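Local structure of type III effector (Vibrio parahaemolyticus, 2QHQ) at residues T80-L93 and H101-E113. The protein is of unknown function but belongs to the HopJ family of type III effectors, so it may act as a secreted bacterial effector. Sequence-based numbering, arbitrary orientation.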
ATOM      1  N   THR B  80      -0.113   0.036  10.420  1.00 10.68           N
ATOM      2  CA  THR B  80       0.508   1.333  10.106  1.00 10.42           C
ATOM      3  C   THR B  80       0.530   2.221  11.353  1.00  9.94           C
ATOM      4  O   THR B  80       1.561   2.806  11.699  1.00  9.80           O
ATOM      5  CB  THR B  80      -0.234   2.005   8.942  1.00 10.43           C
ATOM      6  OG1 THR B  80      -0.237   1.105   7.817  1.00 10.82           O
ATOM      7  CG2 THR B  80       0.464   3.322   8.545  1.00 11.57           C
ATOM      8  N   LEU B  81      -0.584   2.273  12.077  1.00 10.73           N
ATOM      9  CA  LEU B  81      -0.589   2.999  13.354  1.00 10.34           C
ATOM     10  C   LEU B  81       0.446   2.453  14.333  1.00 10.58           C
ATOM     11  O   LEU B  81       1.149   3.223  14.978  1.00 10.93           O
ATOM     12  CB  LEU B  81      -1.980   2.992  13.984  1.00 10.59           C
ATOM     13  CG  LEU B  81      -3.031   3.843  13.283  1.00 11.28           C
ATOM     14  CD1 LEU B  81      -4.412   3.366  13.764  1.00 11.40           C
ATOM     15  CD2 LEU B  81      -2.826   5.326  13.617  1.00 11.52           C
ATOM     16  N   ALA B  82       0.571   1.125  14.393  1.00 10.69           N
ATOM     17  CA  ALA B  82       1.537   0.491  15.294  1.00 10.73           C
ATOM     18  C   ALA B  82       2.994   0.887  15.002  1.00 11.15           C
ATOM     19  O   ALA B  82       3.831   0.909  15.923  1.00 11.18           O
ATOM     20  CB  ALA B  82       1.379  -1.022  15.265  1.00 10.83           C
ATOM     21  N   CYS B  83       3.295   1.190  13.737  1.00 10.54           N
ATOM     22  CA  CYS B  83       4.642   1.623  13.353  1.00 11.27           C
ATOM     23  C   CYS B  83       5.041   2.926  14.044  1.00 10.75           C
ATOM     24  O   CYS B  83       6.233   3.209  14.194  1.00 11.59           O
ATOM     25  CB  CYS B  83       4.736   1.796  11.842  1.00 10.68           C
ATOM     26  SG  CYS B  83       4.819   0.187  10.981  1.00 13.77           S
ATOM     27  N   PHE B  84       4.049   3.738  14.442  1.00 10.45           N
ATOM     28  CA  PHE B  84       4.358   4.952  15.199  1.00 10.53           C
ATOM     29  C   PHE B  84       4.748   4.685  16.653  1.00 10.78           C
ATOM     30  O   PHE B  84       5.121   5.631  17.367  1.00 10.73           O
ATOM     31  CB  PHE B  84       3.201   5.960  15.178  1.00 10.57           C
ATOM     32  CG  PHE B  84       2.962   6.601  13.837  1.00 10.95           C
ATOM     33  CD1 PHE B  84       3.584   7.817  13.508  1.00 11.52           C
ATOM     34  CD2 PHE B  84       2.105   6.010  12.915  1.00 11.82           C
ATOM     35  CE1 PHE B  84       3.318   8.454  12.259  1.00 11.93           C
ATOM     36  CE2 PHE B  84       1.851   6.631  11.661  1.00 12.14           C
ATOM     37  CZ  PHE B  84       2.454   7.835  11.337  1.00 11.97           C
ATOM     38  N   GLY B  85       4.696   3.421  17.081  1.00 11.01           N
ATOM     39  CA  GLY B  85       5.154   3.046  18.433  1.00 11.30           C
ATOM     40  C   GLY B  85       4.470   3.881  19.506  1.00 11.44           C
ATOM     41  O   GLY B  85       3.239   4.060  19.472  1.00 11.85           O
ATOM     42  N   ARG B  86       5.263   4.417  20.439  1.00 11.32           N
ATOM     43  CA  ARG B  86       4.725   5.179  21.572  1.00 12.44           C
ATOM     44  C   ARG B  86       3.992   6.466  21.174  1.00 11.35           C
ATOM     45  O   ARG B  86       3.121   6.920  21.919  1.00 11.99           O
ATOM     46  CB  ARG B  86       5.824   5.524  22.587  1.00 12.42           C
ATOM     47  CG  ARG B  86       6.381   4.347  23.344  1.00 14.95           C
ATOM     48  CD  ARG B  86       7.511   4.806  24.278  1.00 15.60           C
ATOM     49  NE  ARG B  86       8.328   3.659  24.687  1.00 22.27           N
ATOM     50  CZ  ARG B  86       8.262   3.061  25.879  1.00 25.12           C
ATOM     51  NH1 ARG B  86       7.411   3.490  26.810  1.00 25.42           N
ATOM     52  NH2 ARG B  86       9.054   2.025  26.147  1.00 25.33           N
ATOM     53  N   PHE B  87       4.321   7.051  20.019  1.00 10.94           N
ATOM     54  CA  PHE B  87       3.574   8.238  19.562  1.00 10.83           C
ATOM     55  C   PHE B  87       2.091   7.913  19.417  1.00 10.80           C
ATOM     56  O   PHE B  87       1.229   8.743  19.742  1.00 10.60           O
ATOM     57  CB  PHE B  87       4.089   8.796  18.218  1.00 11.22           C
ATOM     58  CG  PHE B  87       5.466   9.399  18.280  1.00 11.18           C
ATOM     59  CD1 PHE B  87       5.828  10.275  19.291  1.00 14.71           C
ATOM     60  CD2 PHE B  87       6.380   9.135  17.266  1.00 11.92           C
ATOM     61  CE1 PHE B  87       7.097  10.869  19.299  1.00 15.33           C
ATOM     62  CE2 PHE B  87       7.650   9.707  17.269  1.00 13.19           C
ATOM     63  CZ  PHE B  87       8.015  10.566  18.285  1.00 14.47           C
ATOM     64  N   TYR B  88       1.805   6.710  18.914  1.00 10.60           N
ATOM     65  CA  TYR B  88       0.441   6.214  18.821  1.00 10.79           C
ATOM     66  C   TYR B  88      -0.025   5.649  20.155  1.00 10.88           C
ATOM     67  O   TYR B  88      -1.038   6.070  20.693  1.00 10.88           O
ATOM     68  CB  TYR B  88       0.353   5.132  17.736  1.00 10.61           C
ATOM     69  CG  TYR B  88      -0.976   4.403  17.675  1.00 11.99           C
ATOM     70  CD1 TYR B  88      -2.158   5.091  17.431  1.00 11.52           C
ATOM     71  CD2 TYR B  88      -1.036   3.011  17.824  1.00 11.90           C
ATOM     72  CE1 TYR B  88      -3.383   4.407  17.347  1.00 11.66           C
ATOM     73  CE2 TYR B  88      -2.255   2.331  17.751  1.00 11.83           C
ATOM     74  CZ  TYR B  88      -3.410   3.043  17.513  1.00 12.68           C
ATOM     75  OH  TYR B  88      -4.616   2.373  17.430  1.00 14.29           O
ATOM     76  N   ARG B  89       0.725   4.698  20.710  1.00 11.20           N
ATOM     77  CA  ARG B  89       0.232   3.959  21.862  1.00 11.79           C
ATOM     78  C   ARG B  89       0.138   4.785  23.149  1.00 11.39           C
ATOM     79  O   ARG B  89      -0.718   4.483  23.994  1.00 11.86           O
ATOM     80  CB  ARG B  89       1.113   2.728  22.127  1.00 10.55           C
ATOM     81  CG  ARG B  89       0.822   1.596  21.177  1.00 12.67           C
ATOM     82  CD  ARG B  89       1.636   0.363  21.507  1.00 16.61           C
ATOM     83  NE  ARG B  89       3.013   0.449  21.021  1.00 19.78           N
ATOM     84  CZ  ARG B  89       4.077   0.695  21.783  1.00 21.16           C
ATOM     85  NH1 ARG B  89       3.954   0.910  23.089  1.00 21.75           N
ATOM     86  NH2 ARG B  89       5.274   0.728  21.232  1.00 21.41           N
ATOM     87  N   GLU B  90       1.010   5.778  23.300  1.00 11.82           N
ATOM     88  CA  GLU B  90       1.041   6.642  24.498  1.00 12.38           C
ATOM     89  C   GLU B  90       0.510   8.026  24.201  1.00 12.41           C
ATOM     90  O   GLU B  90      -0.526   8.421  24.741  1.00 12.30           O
ATOM     91  CB  GLU B  90       2.463   6.787  25.075  1.00 13.11           C
ATOM     92  CG  GLU B  90       3.022   5.529  25.681  1.00 13.05           C
ATOM     93  CD  GLU B  90       4.451   5.676  26.226  1.00 14.66           C
ATOM     94  OE1 GLU B  90       5.092   6.771  26.160  1.00 12.26           O
ATOM     95  OE2 GLU B  90       4.946   4.660  26.731  1.00 16.32           O
ATOM     96  N   ASP B  91       1.223   8.766  23.348  1.00 11.41           N
ATOM     97  CA  ASP B  91       0.931  10.189  23.137  1.00 12.00           C
ATOM     98  C   ASP B  91      -0.519  10.348  22.679  1.00 11.07           C
ATOM     99  O   ASP B  91      -1.274  11.197  23.197  1.00 11.13           O
ATOM    100  CB  ASP B  91       1.876  10.807  22.080  1.00 12.39           C
ATOM    101  CG  ASP B  91       3.312  10.970  22.561  1.00 19.66           C
ATOM    102  OD1 ASP B  91       3.845  10.024  23.158  1.00 19.22           O
ATOM    103  OD2 ASP B  91       3.915  12.066  22.331  1.00 23.58           O
ATOM    104  N   VAL B  92      -0.934   9.500  21.738  1.00  9.96           N
ATOM    105  CA  VAL B  92      -2.246   9.680  21.165  1.00  9.86           C
ATOM    106  C   VAL B  92      -3.324   8.900  21.918  1.00 10.06           C
ATOM    107  O   VAL B  92      -4.314   9.494  22.337  1.00 10.54           O
ATOM    108  CB  VAL B  92      -2.276   9.339  19.637  1.00  8.88           C
ATOM    109  CG1 VAL B  92      -3.693   9.379  19.136  1.00 10.93           C
ATOM    110  CG2 VAL B  92      -1.436  10.363  18.839  1.00 10.08           C
ATOM    111  N   LEU B  93      -3.145   7.587  22.072  1.00  9.79           N
ATOM    112  CA  LEU B  93      -4.215   6.746  22.627  1.00  9.92           C
ATOM    113  C   LEU B  93      -4.554   7.078  24.080  1.00 10.54           C
ATOM    114  O   LEU B  93      -5.711   6.975  24.472  1.00 10.55           O
ATOM    115  CB  LEU B  93      -3.934   5.239  22.489  1.00  9.81           C
ATOM    116  CG  LEU B  93      -4.039   4.637  21.081  1.00 10.58           C
ATOM    117  CD1 LEU B  93      -3.784   3.132  21.146  1.00 12.81           C
ATOM    118  CD2 LEU B  93      -5.378   4.932  20.399  1.00 10.96           C
ATOM    119  N   HIS B 101       0.746  15.139  17.022  1.00 15.31           N
ATOM    120  CA  HIS B 101       0.706  14.049  16.026  1.00 15.08           C
ATOM    121  C   HIS B 101      -0.589  14.057  15.213  1.00 14.82           C
ATOM    122  O   HIS B 101      -1.318  13.053  15.159  1.00 15.26           O
ATOM    123  CB  HIS B 101       0.893  12.688  16.718  1.00 15.22           C
ATOM    124  CG  HIS B 101       1.995  12.680  17.727  1.00 17.93           C
ATOM    125  ND1 HIS B 101       3.323  12.730  17.372  1.00 19.40           N
ATOM    126  CD2 HIS B 101       1.967  12.645  19.082  1.00 19.14           C
ATOM    127  CE1 HIS B 101       4.069  12.748  18.464  1.00 19.39           C
ATOM    128  NE2 HIS B 101       3.270  12.693  19.517  1.00 20.78           N
ATOM    129  N   GLN B 102      -0.878  15.186  14.571  1.00 14.61           N
ATOM    130  CA  GLN B 102      -2.104  15.320  13.792  1.00 14.73           C
ATOM    131  C   GLN B 102      -2.238  14.254  12.713  1.00 13.69           C
ATOM    132  O   GLN B 102      -3.348  13.837  12.380  1.00 13.76           O
ATOM    133  CB  GLN B 102      -2.218  16.723  13.169  1.00 15.58           C
ATOM    134  CG  GLN B 102      -2.793  17.789  14.122  1.00 19.75           C
ATOM    135  CD  GLN B 102      -4.173  17.422  14.682  1.00 23.30           C
ATOM    136  OE1 GLN B 102      -5.089  17.042  13.941  1.00 26.84           O
ATOM    137  NE2 GLN B 102      -4.325  17.542  15.997  1.00 23.56           N
ATOM    138  N   ASN B 103      -1.119  13.814  12.145  1.00 12.80           N
ATOM    139  CA  ASN B 103      -1.221  12.742  11.155  1.00 12.48           C
ATOM    140  C   ASN B 103      -1.716  11.419  11.731  1.00 11.90           C
ATOM    141  O   ASN B 103      -2.505  10.742  11.107  1.00 11.76           O
ATOM    142  CB  ASN B 103       0.076  12.576  10.384  1.00 12.55           C
ATOM    143  CG  ASN B 103       0.243  13.646   9.334  1.00 12.90           C
ATOM    144  OD1 ASN B 103      -0.445  13.631   8.326  1.00 13.19           O
ATOM    145  ND2 ASN B 103       1.165  14.584   9.569  1.00 12.66           N
ATOM    146  N   ILE B 104      -1.243  11.055  12.919  1.00 11.87           N
ATOM    147  CA  ILE B 104      -1.767   9.853  13.583  1.00 11.40           C
ATOM    148  C   ILE B 104      -3.254  10.013  13.880  1.00 11.13           C
ATOM    149  O   ILE B 104      -4.052   9.125  13.576  1.00 11.48           O
ATOM    150  CB  ILE B 104      -1.014   9.539  14.914  1.00 10.53           C
ATOM    151  CG1 ILE B 104       0.470   9.287  14.638  1.00 12.12           C
ATOM    152  CG2 ILE B 104      -1.630   8.329  15.610  1.00 11.78           C
ATOM    153  CD1 ILE B 104       1.320   9.063  15.950  1.00 12.12           C
ATOM    154  N   ARG B 105      -3.630  11.163  14.449  1.00 10.74           N
ATOM    155  CA  ARG B 105      -5.017  11.388  14.856  1.00 10.36           C
ATOM    156  C   ARG B 105      -5.967  11.398  13.660  1.00 10.89           C
ATOM    157  O   ARG B 105      -7.041  10.857  13.753  1.00 11.84           O
ATOM    158  CB  ARG B 105      -5.147  12.661  15.688  1.00  9.60           C
ATOM    159  CG  ARG B 105      -4.386  12.591  17.010  1.00 10.20           C
ATOM    160  CD  ARG B 105      -4.446  13.911  17.781  1.00 11.21           C
ATOM    161  NE  ARG B 105      -3.637  13.792  19.002  1.00 11.19           N
ATOM    162  CZ  ARG B 105      -4.056  13.251  20.147  1.00 12.40           C
ATOM    163  NH1 ARG B 105      -5.299  12.760  20.284  1.00 12.05           N
ATOM    164  NH2 ARG B 105      -3.217  13.192  21.169  1.00 11.33           N
ATOM    165  N   ASN B 106      -5.527  11.954  12.537  1.00 11.65           N
ATOM    166  CA  ASN B 106      -6.332  11.957  11.323  1.00 12.06           C
ATOM    167  C   ASN B 106      -6.451  10.584  10.707  1.00 12.35           C
ATOM    168  O   ASN B 106      -7.519  10.190  10.269  1.00 12.39           O
ATOM    169  CB  ASN B 106      -5.819  12.968  10.294  1.00 12.90           C
ATOM    170  CG  ASN B 106      -6.429  14.351  10.491  1.00 15.48           C
ATOM    171  OD1 ASN B 106      -7.553  14.628  10.036  1.00 18.15           O
ATOM    172  ND2 ASN B 106      -5.718  15.208  11.193  1.00 17.07           N
ATOM    173  N   PHE B 107      -5.358   9.842  10.710  1.00 11.34           N
ATOM    174  CA  PHE B 107      -5.358   8.532  10.068  1.00 12.13           C
ATOM    175  C   PHE B 107      -6.257   7.566  10.849  1.00 13.33           C
ATOM    176  O   PHE B 107      -6.880   6.692  10.261  1.00 13.48           O
ATOM    177  CB  PHE B 107      -3.928   8.015   9.968  1.00 12.04           C
ATOM    178  CG  PHE B 107      -3.788   6.712   9.220  1.00 11.23           C
ATOM    179  CD1 PHE B 107      -3.836   6.686   7.824  1.00 11.93           C
ATOM    180  CD2 PHE B 107      -3.566   5.520   9.910  1.00 12.01           C
ATOM    181  CE1 PHE B 107      -3.678   5.472   7.129  1.00 13.35           C
ATOM    182  CE2 PHE B 107      -3.410   4.302   9.219  1.00 11.18           C
ATOM    183  CZ  PHE B 107      -3.467   4.286   7.829  1.00 10.25           C
HETATM  184  N   MSE B 108      -6.307   7.715  12.177  1.00 14.08           N
HETATM  185  CA  MSE B 108      -7.253   6.947  13.000  1.00 16.91           C
HETATM  186  C   MSE B 108      -8.711   7.099  12.572  1.00 16.03           C
HETATM  187  O   MSE B 108      -9.536   6.171  12.742  1.00 17.26           O
HETATM  188  CB  MSE B 108      -7.105   7.391  14.461  1.00 16.08           C
HETATM  189  CG  MSE B 108      -5.995   6.701  15.168  1.00 17.57           C
HETATM  190 SE   MSE B 108      -5.812   7.605  16.895  1.00 24.40          SE
HETATM  191  CE  MSE B 108      -7.349   6.851  17.803  1.00 17.49           C
ATOM    192  N   VAL B 109      -9.041   8.267  12.038  1.00 15.33           N
ATOM    193  CA  VAL B 109     -10.417   8.567  11.644  1.00 15.52           C
ATOM    194  C   VAL B 109     -10.698   8.069  10.218  1.00 15.41           C
ATOM    195  O   VAL B 109     -11.632   7.278   9.990  1.00 15.86           O
ATOM    196  CB  VAL B 109     -10.731  10.087  11.783  1.00 15.65           C
ATOM    197  CG1 VAL B 109     -12.159  10.400  11.258  1.00 16.09           C
ATOM    198  CG2 VAL B 109     -10.554  10.564  13.247  1.00 16.16           C
ATOM    199  N   THR B 110      -9.865   8.489   9.270  1.00 14.36           N
ATOM    200  CA  THR B 110     -10.137   8.294   7.837  1.00 14.51           C
ATOM    201  C   THR B 110      -9.294   7.204   7.162  1.00 14.21           C
ATOM    202  O   THR B 110      -9.565   6.815   6.013  1.00 14.52           O
ATOM    203  CB  THR B 110      -9.980   9.632   7.074  1.00 14.14           C
ATOM    204  OG1 THR B 110      -8.828  10.337   7.554  1.00 14.67           O
ATOM    205  CG2 THR B 110     -11.215  10.520   7.296  1.00 16.00           C
ATOM    206  N   GLY B 111      -8.277   6.719   7.861  1.00 13.45           N
ATOM    207  CA  GLY B 111      -7.491   5.568   7.395  1.00 12.66           C
ATOM    208  C   GLY B 111      -6.863   5.751   6.024  1.00 12.09           C
ATOM    209  O   GLY B 111      -6.557   6.870   5.601  1.00 11.41           O
ATOM    210  N   TRP B 112      -6.660   4.637   5.323  1.00 11.59           N
ATOM    211  CA  TRP B 112      -5.982   4.679   4.022  1.00 11.50           C
ATOM    212  C   TRP B 112      -6.802   5.372   2.949  1.00 12.24           C
ATOM    213  O   TRP B 112      -6.235   5.932   1.999  1.00 11.45           O
ATOM    214  CB  TRP B 112      -5.614   3.274   3.554  1.00 11.46           C
ATOM    215  CG  TRP B 112      -4.379   2.718   4.226  1.00 10.69           C
ATOM    216  CD1 TRP B 112      -4.311   1.582   5.000  1.00 12.56           C
ATOM    217  CD2 TRP B 112      -3.038   3.231   4.146  1.00 11.19           C
ATOM    218  NE1 TRP B 112      -3.012   1.376   5.433  1.00 12.74           N
ATOM    219  CE2 TRP B 112      -2.210   2.361   4.911  1.00 10.98           C
ATOM    220  CE3 TRP B 112      -2.454   4.344   3.513  1.00 11.01           C
ATOM    221  CZ2 TRP B 112      -0.825   2.566   5.054  1.00 10.06           C
ATOM    222  CZ3 TRP B 112      -1.096   4.551   3.652  1.00 11.81           C
ATOM    223  CH2 TRP B 112      -0.283   3.666   4.424  1.00 10.74           C
ATOM    224  N   GLU B 113      -8.124   5.334   3.102  1.00 12.50           N
ATOM    225  CA  GLU B 113      -9.030   6.039   2.203  0.50 12.92           C
ATOM    226  C   GLU B 113      -8.705   7.531   2.151  1.00 13.68           C
ATOM    227  O   GLU B 113      -8.830   8.166   1.119  1.00 13.76           O
ATOM    228  CB  GLU B 113     -10.467   5.843   2.673  0.50 12.55           C
ATOM    229  CG  GLU B 113     -10.984   4.434   2.481  0.50 11.24           C
ATOM    230  CD  GLU B 113     -10.816   3.513   3.683  0.50 10.13           C
ATOM    231  OE1 GLU B 113      -9.951   3.751   4.562  0.50  4.96           O
ATOM    232  OE2 GLU B 113     -11.582   2.528   3.735  0.50 10.19           O
TER
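Ile104 of helix 102-110 enters segment 80-93 as a knob among Leu81, Phe87, Tyr88 and Val92. Its CB lies 4.0 Å from Val92 CG2, and there the side chain forks. The CG2 methyl, anti to the backbone N, faces Leu81 CD2 and Tyr88 CD1 and also touches Val92 CG2. Ile104 CG1, set beside the backbone N (chi1 -61°), sits over the centre of the Phe84 ring, 3.7 Å from its centroid, a CH-pi contact. Ile104 CD1 ends 3.6 Å from Phe87 CB and also touches Phe84 CD1. The bent selenomethionine Met108 places SE at the edge of the Tyr88 ring, a Met-aromatic contact, and 3.6 Å from Val92 CG1. At the N-cap, His101 NE2 donates to Asp91 OD2 (3.0 Å, 161°), in the imidazole plane but from above the carboxylate plane. Arg105 lays its guanidinium over Val92 while pairing with Asp100. Helix 86-92 crosses helix 102-110 nearly perpendicularly (-91°), with axes 10.4 Å apart, and Leu81 brings helix 79-83 against Phe107. Asn103 and Asn106 join helix 102-110 to strands 48-50 and 53-55, Trp112 reaches helix 67-72 and Ala74 of the second subunit, and Phe87 meets Phe30 of helix 30-40 edge-to-face.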